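Local coordinates for protein 2-hydroxyisobutyryl-CoA synthetase (PDB 6HDY) that belongs to the ANL superfamily of AMP-binding enzymes, pairing an AMP-binding domain with a C-terminal domain of the same enzyme class, at residues 37-42 with 355-360; 113-118 with 334-339; 240-245 with 266-271. All blocks are in the same frame, centred on the assembly; numbering follows the deposited sequence.

Contact 1: 37-42 with 355-360; sequences RRETMP and CGRTYP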
loop_
_atom_site.group_PDB
_atom_site.type_symbol
_atom_site.label_atom_id
_atom_site.label_comp_id
_atom_site.label_asym_id
_atom_site.label_seq_id
_atom_site.Cartn_x
_atom_site.Cartn_y
_atom_site.Cartn_z
ATOM N N ARG A 37 2.346 -24.980 -23.636
ATOM C CA ARG A 37 3.661 -25.356 -24.170
ATOM C C ARG A 37 4.779 -25.118 -23.196
ATOM O O ARG A 37 5.383 -26.092 -22.767
ATOM C CB ARG A 37 3.968 -24.709 -25.539
ATOM C CG ARG A 37 5.309 -25.138 -26.166
ATOM C CD ARG A 37 5.346 -26.626 -26.519
ATOM N NE ARG A 37 6.629 -27.047 -27.086
ATOM C CZ ARG A 37 7.053 -28.311 -27.122
ATOM N NH1 ARG A 37 8.226 -28.609 -27.672
ATOM N NH2 ARG A 37 6.319 -29.281 -26.588
ATOM N N ARG A 38 5.029 -23.841 -22.805
ATOM C CA ARG A 38 6.097 -23.458 -21.869
ATOM C C ARG A 38 6.093 -24.274 -20.566
ATOM O O ARG A 38 7.154 -24.689 -20.097
ATOM C CB ARG A 38 6.041 -21.958 -21.571
ATOM C CG ARG A 38 6.505 -21.081 -22.739
ATOM C CD ARG A 38 6.215 -19.591 -22.536
ATOM N NE ARG A 38 7.049 -19.003 -21.488
ATOM C CZ ARG A 38 7.337 -17.709 -21.374
ATOM N NH1 ARG A 38 6.882 -16.839 -22.265
ATOM N NH2 ARG A 38 8.080 -17.278 -20.363
ATOM N N GLU A 39 4.887 -24.566 -20.045
ATOM C CA GLU A 39 4.644 -25.260 -18.782
ATOM C C GLU A 39 4.739 -26.798 -18.821
ATOM O O GLU A 39 5.131 -27.396 -17.817
ATOM C CB GLU A 39 3.273 -24.836 -18.211
ATOM C CG GLU A 39 3.159 -23.343 -17.891
ATOM C CD GLU A 39 1.834 -22.874 -17.317
ATOM O OE1 GLU A 39 1.525 -21.664 -17.406
ATOM O OE2 GLU A 39 1.111 -23.719 -16.749
ATOM N N THR A 40 4.329 -27.431 -19.941
ATOM C CA THR A 40 4.290 -28.878 -20.046
ATOM C C THR A 40 5.225 -29.472 -21.119
ATOM O O THR A 40 5.214 -30.680 -21.255
ATOM C CB THR A 40 2.835 -29.403 -20.239
ATOM O OG1 THR A 40 2.388 -29.154 -21.570
ATOM C CG2 THR A 40 1.851 -28.832 -19.238
ATOM N N MET A 41 6.035 -28.662 -21.849
ATOM C CA MET A 41 6.976 -29.167 -22.876
ATOM C C MET A 41 8.066 -30.098 -22.309
ATOM O O MET A 41 8.387 -29.956 -21.130
ATOM C CB MET A 41 7.652 -28.002 -23.613
ATOM C CG MET A 41 8.658 -27.213 -22.775
ATOM S SD MET A 41 9.007 -25.610 -23.530
ATOM C CE MET A 41 9.891 -26.120 -25.006
ATOM N N PRO A 42 8.712 -31.002 -23.112
ATOM C CA PRO A 42 9.808 -31.818 -22.547
ATOM C C PRO A 42 10.908 -30.910 -21.973
ATOM O O PRO A 42 11.291 -29.949 -22.629
ATOM C CB PRO A 42 10.280 -32.665 -23.744
ATOM C CG PRO A 42 9.133 -32.677 -24.678
ATOM C CD PRO A 42 8.495 -31.322 -24.538
ATOM N N CYS A 355 0.291 -31.991 -11.426
ATOM C CA CYS A 355 -0.303 -31.035 -12.365
ATOM C C CYS A 355 0.129 -31.319 -13.815
ATOM O O CYS A 355 -0.549 -30.890 -14.744
ATOM C CB CYS A 355 -0.026 -29.588 -11.957
ATOM S SG CYS A 355 1.714 -29.096 -12.045
ATOM N N GLY A 356 1.214 -32.080 -13.985
ATOM C CA GLY A 356 1.747 -32.411 -15.303
ATOM C C GLY A 356 2.716 -31.382 -15.869
ATOM O O GLY A 356 3.099 -31.471 -17.038
ATOM N N ARG A 357 3.115 -30.389 -15.055
ATOM C CA ARG A 357 4.110 -29.396 -15.463
ATOM C C ARG A 357 5.492 -30.052 -15.366
ATOM O O ARG A 357 5.812 -30.717 -14.364
ATOM C CB ARG A 357 4.008 -28.105 -14.632
ATOM C CG ARG A 357 2.819 -27.225 -15.051
ATOM C CD ARG A 357 2.593 -26.058 -14.108
ATOM N NE ARG A 357 1.463 -25.224 -14.521
ATOM C CZ ARG A 357 0.208 -25.365 -14.098
ATOM N NH1 ARG A 357 -0.731 -24.540 -14.510
ATOM N NH2 ARG A 357 -0.111 -26.339 -13.255
ATOM N N THR A 358 6.285 -29.920 -16.434
ATOM C CA THR A 358 7.612 -30.548 -16.541
ATOM C C THR A 358 8.738 -29.669 -15.947
ATOM O O THR A 358 9.723 -29.369 -16.627
ATOM C CB THR A 358 7.865 -30.866 -18.006
ATOM O OG1 THR A 358 7.649 -29.663 -18.721
ATOM C CG2 THR A 358 6.955 -31.981 -18.555
ATOM N N TYR A 359 8.592 -29.273 -14.673
ATOM C CA TYR A 359 9.533 -28.405 -13.965
ATOM C C TYR A 359 10.204 -29.120 -12.786
ATOM O O TYR A 359 9.531 -29.941 -12.142
ATOM C CB TYR A 359 8.776 -27.194 -13.354
ATOM C CG TYR A 359 8.250 -26.145 -14.312
ATOM C CD1 TYR A 359 9.068 -25.596 -15.298
ATOM C CD2 TYR A 359 6.973 -25.617 -14.159
ATOM C CE1 TYR A 359 8.609 -24.577 -16.134
ATOM C CE2 TYR A 359 6.495 -24.619 -15.009
ATOM C CZ TYR A 359 7.312 -24.117 -16.006
ATOM O OH TYR A 359 6.829 -23.160 -16.863
ATOM N N PRO A 360 11.444 -28.699 -12.374
ATOM C CA PRO A 360 12.024 -29.221 -11.121
ATOM C C PRO A 360 11.174 -28.689 -9.964
ATOM O O PRO A 360 10.463 -27.681 -10.117
ATOM C CB PRO A 360 13.426 -28.596 -11.076
ATOM C CG PRO A 360 13.687 -28.123 -12.470
ATOM C CD PRO A 360 12.346 -27.708 -12.985
#

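Contact 2: 113-118 with 334-339; sequences YVCVPN and SQPMIR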
loop_
_atom_site.group_PDB
_atom_site.type_symbol
_atom_site.label_atom_id
_atom_site.label_comp_id
_atom_site.label_asym_id
_atom_site.label_seq_id
_atom_site.Cartn_x
_atom_site.Cartn_y
_atom_site.Cartn_z
ATOM N N TYR A 113 23.996 -1.878 -12.508
ATOM C CA TYR A 113 23.303 -3.012 -13.096
ATOM C C TYR A 113 21.861 -2.643 -13.485
ATOM O O TYR A 113 21.101 -3.534 -13.848
ATOM C CB TYR A 113 23.358 -4.241 -12.163
ATOM C CG TYR A 113 22.796 -3.982 -10.787
ATOM C CD1 TYR A 113 23.562 -3.347 -9.810
ATOM C CD2 TYR A 113 21.489 -4.338 -10.466
ATOM C CE1 TYR A 113 23.036 -3.053 -8.557
ATOM C CE2 TYR A 113 20.956 -4.070 -9.203
ATOM C CZ TYR A 113 21.728 -3.396 -8.263
ATOM O OH TYR A 113 21.256 -3.138 -7.004
ATOM N N VAL A 114 21.498 -1.338 -13.450
ATOM C CA VAL A 114 20.146 -0.871 -13.781
ATOM C C VAL A 114 19.746 -1.194 -15.255
ATOM O O VAL A 114 18.617 -1.614 -15.488
ATOM C CB VAL A 114 19.909 0.606 -13.401
ATOM C CG1 VAL A 114 20.767 1.570 -14.235
ATOM C CG2 VAL A 114 18.435 0.964 -13.482
ATOM N N CYS A 115 20.679 -0.990 -16.218
ATOM C CA CYS A 115 20.635 -1.284 -17.657
ATOM C C CYS A 115 19.778 -0.328 -18.446
ATOM O O CYS A 115 20.215 0.147 -19.484
ATOM C CB CYS A 115 20.238 -2.733 -17.936
ATOM S SG CYS A 115 21.439 -3.959 -17.371
ATOM N N VAL A 116 18.526 -0.123 -18.006
ATOM C CA VAL A 116 17.587 0.740 -18.714
ATOM C C VAL A 116 17.937 2.203 -18.471
ATOM O O VAL A 116 18.530 2.509 -17.426
ATOM C CB VAL A 116 16.105 0.429 -18.326
ATOM C CG1 VAL A 116 15.679 -0.963 -18.775
ATOM C CG2 VAL A 116 15.824 0.664 -16.845
ATOM N N PRO A 117 17.551 3.143 -19.372
ATOM C CA PRO A 117 17.783 4.557 -19.060
ATOM C C PRO A 117 16.881 4.968 -17.905
ATOM O O PRO A 117 15.853 4.334 -17.665
ATOM C CB PRO A 117 17.376 5.293 -20.346
ATOM C CG PRO A 117 17.205 4.228 -21.393
ATOM C CD PRO A 117 16.823 2.990 -20.651
ATOM N N ASN A 118 17.263 6.040 -17.206
ATOM C CA ASN A 118 16.523 6.636 -16.093
ATOM C C ASN A 118 15.048 6.872 -16.441
ATOM O O ASN A 118 14.179 6.598 -15.626
ATOM C CB ASN A 118 17.177 7.959 -15.691
ATOM C CG ASN A 118 17.297 8.143 -14.201
ATOM O OD1 ASN A 118 17.581 7.194 -13.446
ATOM N ND2 ASN A 118 17.100 9.382 -13.751
ATOM N N SER A 334 15.440 -4.250 -16.698
ATOM C CA SER A 334 15.828 -3.305 -15.626
ATOM C C SER A 334 16.329 -4.092 -14.416
ATOM O O SER A 334 15.650 -5.034 -13.984
ATOM C CB SER A 334 14.658 -2.397 -15.234
ATOM O OG SER A 334 13.736 -3.067 -14.382
ATOM N N GLN A 335 17.525 -3.723 -13.882
ATOM C CA GLN A 335 18.178 -4.437 -12.768
ATOM C C GLN A 335 18.145 -5.964 -12.960
ATOM O O GLN A 335 17.715 -6.677 -12.054
ATOM C CB GLN A 335 17.614 -3.999 -11.400
ATOM C CG GLN A 335 17.929 -2.513 -11.095
ATOM C CD GLN A 335 17.461 -2.111 -9.705
ATOM O OE1 GLN A 335 16.332 -2.390 -9.300
ATOM N NE2 GLN A 335 18.313 -1.424 -8.953
ATOM N N PRO A 336 18.537 -6.517 -14.157
ATOM C CA PRO A 336 18.459 -7.982 -14.317
ATOM C C PRO A 336 19.457 -8.682 -13.406
ATOM O O PRO A 336 20.596 -8.242 -13.267
ATOM C CB PRO A 336 18.745 -8.208 -15.807
ATOM C CG PRO A 336 19.560 -7.041 -16.222
ATOM C CD PRO A 336 19.102 -5.874 -15.370
ATOM N N MET A 337 19.001 -9.717 -12.743
ATOM C CA MET A 337 19.819 -10.505 -11.827
ATOM C C MET A 337 20.319 -11.744 -12.543
ATOM O O MET A 337 19.514 -12.532 -13.045
ATOM C CB MET A 337 19.021 -10.924 -10.580
ATOM C CG MET A 337 18.634 -9.804 -9.635
ATOM S SD MET A 337 19.930 -8.778 -8.911
ATOM C CE MET A 337 21.147 -9.826 -8.656
ATOM N N ILE A 338 21.648 -11.881 -12.643
ATOM C CA ILE A 338 22.263 -13.022 -13.320
ATOM C C ILE A 338 23.083 -13.801 -12.311
ATOM O O ILE A 338 24.166 -13.377 -11.902
ATOM C CB ILE A 338 23.056 -12.651 -14.614
ATOM C CG1 ILE A 338 22.206 -11.768 -15.556
ATOM C CG2 ILE A 338 23.532 -13.920 -15.334
ATOM C CD1 ILE A 338 22.970 -11.074 -16.602
ATOM N N ARG A 339 22.549 -14.949 -11.923
ATOM C CA ARG A 339 23.136 -15.855 -10.950
ATOM C C ARG A 339 23.245 -15.183 -9.585
ATOM O O ARG A 339 24.312 -15.146 -8.984
ATOM C CB ARG A 339 24.463 -16.487 -11.459
ATOM C CG ARG A 339 24.163 -17.661 -12.353
ATOM C CD ARG A 339 25.349 -18.378 -12.955
ATOM N NE ARG A 339 26.389 -18.759 -12.003
ATOM C CZ ARG A 339 26.414 -19.884 -11.295
ATOM N NH1 ARG A 339 25.404 -20.744 -11.362
ATOM N NH2 ARG A 339 27.436 -20.147 -10.498
#

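Contact 3: 240-245 with 266-271; sequences RNFGLK and EAYGAK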
loop_
_atom_site.group_PDB
_atom_site.type_symbol
_atom_site.label_atom_id
_atom_site.label_comp_id
_atom_site.label_asym_id
_atom_site.label_seq_id
_atom_site.Cartn_x
_atom_site.Cartn_y
_atom_site.Cartn_z
ATOM N N ARG A 240 -13.550 -19.841 8.725
ATOM C CA ARG A 240 -13.962 -20.828 7.720
ATOM C C ARG A 240 -15.120 -20.242 6.877
ATOM O O ARG A 240 -15.442 -20.767 5.795
ATOM C CB ARG A 240 -14.420 -22.121 8.408
ATOM C CG ARG A 240 -13.259 -23.011 8.826
ATOM C CD ARG A 240 -13.694 -24.372 9.333
ATOM N NE ARG A 240 -12.637 -25.362 9.114
ATOM C CZ ARG A 240 -12.665 -26.314 8.182
ATOM N NH1 ARG A 240 -13.724 -26.449 7.390
ATOM N NH2 ARG A 240 -11.639 -27.149 8.046
ATOM N N ASN A 241 -15.736 -19.147 7.388
ATOM C CA ASN A 241 -16.861 -18.479 6.760
ATOM C C ASN A 241 -16.426 -17.275 5.923
ATOM O O ASN A 241 -17.223 -16.366 5.694
ATOM C CB ASN A 241 -17.928 -18.090 7.814
ATOM C CG ASN A 241 -19.372 -18.074 7.320
ATOM O OD1 ASN A 241 -19.674 -17.851 6.134
ATOM N ND2 ASN A 241 -20.309 -18.278 8.242
ATOM N N PHE A 242 -15.171 -17.291 5.428
ATOM C CA PHE A 242 -14.615 -16.210 4.611
ATOM C C PHE A 242 -14.692 -16.527 3.111
ATOM O O PHE A 242 -14.265 -15.721 2.288
ATOM C CB PHE A 242 -13.180 -15.896 5.066
ATOM C CG PHE A 242 -13.036 -15.235 6.426
ATOM C CD1 PHE A 242 -14.149 -14.726 7.099
ATOM C CD2 PHE A 242 -11.782 -15.066 7.005
ATOM C CE1 PHE A 242 -14.008 -14.073 8.329
ATOM C CE2 PHE A 242 -11.638 -14.383 8.222
ATOM C CZ PHE A 242 -12.753 -13.903 8.882
ATOM N N GLY A 243 -15.246 -17.699 2.783
ATOM C CA GLY A 243 -15.433 -18.192 1.419
ATOM C C GLY A 243 -14.163 -18.484 0.649
ATOM O O GLY A 243 -14.213 -18.605 -0.577
ATOM N N LEU A 244 -13.014 -18.612 1.363
ATOM C CA LEU A 244 -11.698 -18.829 0.759
ATOM C C LEU A 244 -11.530 -20.183 0.146
ATOM O O LEU A 244 -11.842 -21.199 0.784
ATOM C CB LEU A 244 -10.548 -18.553 1.757
ATOM C CG LEU A 244 -10.347 -17.096 2.182
ATOM C CD1 LEU A 244 -9.725 -17.018 3.552
ATOM C CD2 LEU A 244 -9.533 -16.298 1.133
ATOM N N LYS A 245 -11.036 -20.209 -1.098
ATOM C CA LYS A 245 -10.731 -21.478 -1.771
ATOM C C LYS A 245 -9.238 -21.710 -1.553
ATOM O O LYS A 245 -8.768 -22.853 -1.493
ATOM C CB LYS A 245 -11.067 -21.433 -3.273
ATOM C CG LYS A 245 -12.546 -21.109 -3.598
ATOM C CD LYS A 245 -13.538 -22.237 -3.217
ATOM C CE LYS A 245 -14.991 -21.811 -3.303
ATOM N NZ LYS A 245 -15.436 -21.042 -2.107
ATOM N N GLU A 266 -6.782 -25.836 8.038
ATOM C CA GLU A 266 -7.880 -26.208 8.948
ATOM C C GLU A 266 -8.655 -24.971 9.421
ATOM O O GLU A 266 -9.890 -24.994 9.424
ATOM C CB GLU A 266 -7.374 -27.073 10.136
ATOM C CG GLU A 266 -8.238 -27.046 11.395
ATOM C CD GLU A 266 -9.632 -27.648 11.299
ATOM O OE1 GLU A 266 -9.748 -28.851 10.970
ATOM O OE2 GLU A 266 -10.606 -26.928 11.622
ATOM N N ALA A 267 -7.932 -23.920 9.839
ATOM C CA ALA A 267 -8.510 -22.679 10.349
ATOM C C ALA A 267 -9.401 -21.975 9.328
ATOM O O ALA A 267 -10.402 -21.383 9.714
ATOM C CB ALA A 267 -7.401 -21.734 10.811
ATOM N N TYR A 268 -9.042 -22.047 8.035
ATOM C CA TYR A 268 -9.770 -21.390 6.948
ATOM C C TYR A 268 -10.628 -22.313 6.082
ATOM O O TYR A 268 -11.472 -21.818 5.338
ATOM C CB TYR A 268 -8.791 -20.601 6.062
ATOM C CG TYR A 268 -8.184 -19.400 6.751
ATOM C CD1 TYR A 268 -8.860 -18.183 6.797
ATOM C CD2 TYR A 268 -6.916 -19.467 7.325
ATOM C CE1 TYR A 268 -8.293 -17.064 7.410
ATOM C CE2 TYR A 268 -6.333 -18.350 7.925
ATOM C CZ TYR A 268 -7.029 -17.155 7.976
ATOM O OH TYR A 268 -6.464 -16.064 8.590
ATOM N N GLY A 269 -10.398 -23.623 6.169
ATOM C CA GLY A 269 -11.092 -24.625 5.357
ATOM C C GLY A 269 -10.791 -24.415 3.884
ATOM O O GLY A 269 -11.688 -24.495 3.044
ATOM N N ALA A 270 -9.532 -24.074 3.573
ATOM C CA ALA A 270 -9.080 -23.748 2.219
ATOM C C ALA A 270 -7.729 -24.386 1.946
ATOM O O ALA A 270 -7.147 -24.959 2.864
ATOM C CB ALA A 270 -8.985 -22.226 2.070
ATOM N N LYS A 271 -7.238 -24.317 0.695
ATOM C CA LYS A 271 -5.920 -24.842 0.314
ATOM C C LYS A 271 -4.865 -23.766 0.520
ATOM O O LYS A 271 -5.162 -22.585 0.370
ATOM C CB LYS A 271 -5.903 -25.308 -1.150
ATOM C CG LYS A 271 -6.542 -26.677 -1.342
ATOM C CD LYS A 271 -6.415 -27.182 -2.765
ATOM C CE LYS A 271 -5.174 -28.001 -3.004
ATOM N NZ LYS A 271 -5.399 -28.995 -4.080
HETATM O O HOH W 1 -13.325 -21.624 3.226
#

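Contact 1: 37-42 with 355-360
Glu39 O accepts the backbone N-H of Thr358 at 3.1 Å where helix 36-40 runs out against the loop between strands 340-347 and 361-362. Thr358 is the centre of an inverse gamma turn, closed by a weak bond from Tyr359 N to Arg357 O. Thr40 and Arg357 bring the two backbones closest, and Arg357 CA adds a C-H...O contact of 3.3 Å to Glu39 O. The loop thus supplies donors to carbonyls at the helix end. Gly356, with phi 87°, suits its place because at this positive phi any beta carbon would collide with the carbonyl oxygen of Cys355.

Glu39 and Arg357 lie side by side and point the same way, both extended beyond CG. Arg357 NE meets Glu39 OE2 at 2.7 Å in a salt bridge, from well above the carboxylate plane, and NH1 adds a weak bond to the same oxygen. Because Glu39 OE1 pairs with Arg153, this buried glutamate joins two arginines. Arg357 NH2 donates in the guanidinium plane to Cys355 SG at 3.5 Å, which helps fix the rotation of the group.

The Tyr359 ring carries Glu39 O over one face, offset toward the rim, while its OH reaches past Glu39 CA to Asp302; Arg38 forms salt bridges with Asp302 and Glu331. Thr40 sets its methyl CG2 3.7 Å from Gly356 O. Thr358 OG1, placed between its own N and carbonyl carbon (chi1 53°), also bonds with Arg46 and donates to Met41 O over a short 2.5 Å.

Contact 2: 113-118 with 334-339
Tyr113 and Gln335 cross, with Tyr113 CG standing between its backbone N and carbonyl carbon (chi1 57°), whereas Gln335 CG is anti to its carbonyl carbon (chi1 -65°) and the chain runs on extended. They belong to two loops: a tight gamma turn in 113-118, with Cys115 at its centre and Val116 N bonded to Val114 O, packs on the loop leading into strand 340-347 of the antiparallel sheet. The ring and the amide end up nearly parallel, their planes only 3° apart, with Gln335 NE2 3.7 Å from Tyr113 CE2. Glutamine suits this place because both ends of its amide are used: OE1 accepts from Gly138 N, and NE2 donates to Phe110 O and Ala136 O, which fixes which way round the amide lies.

Val114 O is gripped twice, since Gln335 N also reaches it, at 2.9 Å, from the opposite face of the carbonyl plane to Val116 N. Ser334 CA gives this oxygen a C-H...O contact of 3.3 Å, and Gln335 CA does the same for Tyr113 O at 3.2 Å.

Val116 CG2 lies 3.7 Å from Ser334 CB, leaving the serine hydroxyl to Asp143 and Gly140 N. Helix 43-64 touches Cys115 and Val116 through Tyr60. Pro336 is a ring without an N-H to satisfy, and its CD packs against Tyr113 O and, 3.6 Å away, against Cys115 SG.

Contact 3: 240-245 with 266-271
Arg240 lays one face of its guanidinium over Gly269, whose CA sits 3.6 Å above the centre of the plane, while Glu266 O lies at the edge. A side chain on Gly269 would run into the guanidinium, and its positive phi, just past the end of helix 258-268, also suits glycine. Arg240 CG lies anti to its carbonyl carbon (chi1 -81°), and the chain then runs extended to NE, which reaches the helix end. There NE donates to Glu266 O at 2.8 Å, nearly along the C=O axis, and NH2 adds a weak bond; the arginine thereby binds a carbonyl of the last helical turn. Glu266 OE2 completes a long salt bridge to Arg240 NE, 3.6 Å away.

The Tyr268 ring receives Phe242 CD2 at its edge, 4.0 Å from CE1. Leu244 runs beside the tyrosine and brings its CD1 to 3.6 Å from Tyr268 CD1, so that leucine and the two rings pack together in a buried apolar patch. Ala270, with a small methyl, fits against Leu244 CB and O. A water bridges Leu244 O and Tyr268 O.

Lys271 N donates almost straight (173°) to Lys245 O at 3.0 Å, joining the starts of neighbouring parallel strands 246-249 and 271-274, which helix 258-268 connects in a beta-alpha-beta crossover. Phe242 packs on helices 202-213 and 222-234; Tyr268 touches Leu228 of the latter helix, bonds through OH to Ala225 O, and rests on Leu247 of strand 246-249.

Overall arrangement
From the N terminus, helix 36-40 comes first, and contact 1 joins its end to the loop before strand 361-362, closing the longest of the three loops. Within that span, contact 2 ties the segment after helix 97-106 to the approach of strand 340-347. Contact 3 lies within both spans and closes a short loop around strand 246-249 and helix 258-268; the three nest without crossing. Contacts 1 and 2 fasten N-terminal segments to the surroundings of the antiparallel sheet, whereas contact 3 belongs to the edge of the parallel sheet. Contacts 2 and 3 lie on opposite sides of the chain's centre, their own centres about 40 Å apart.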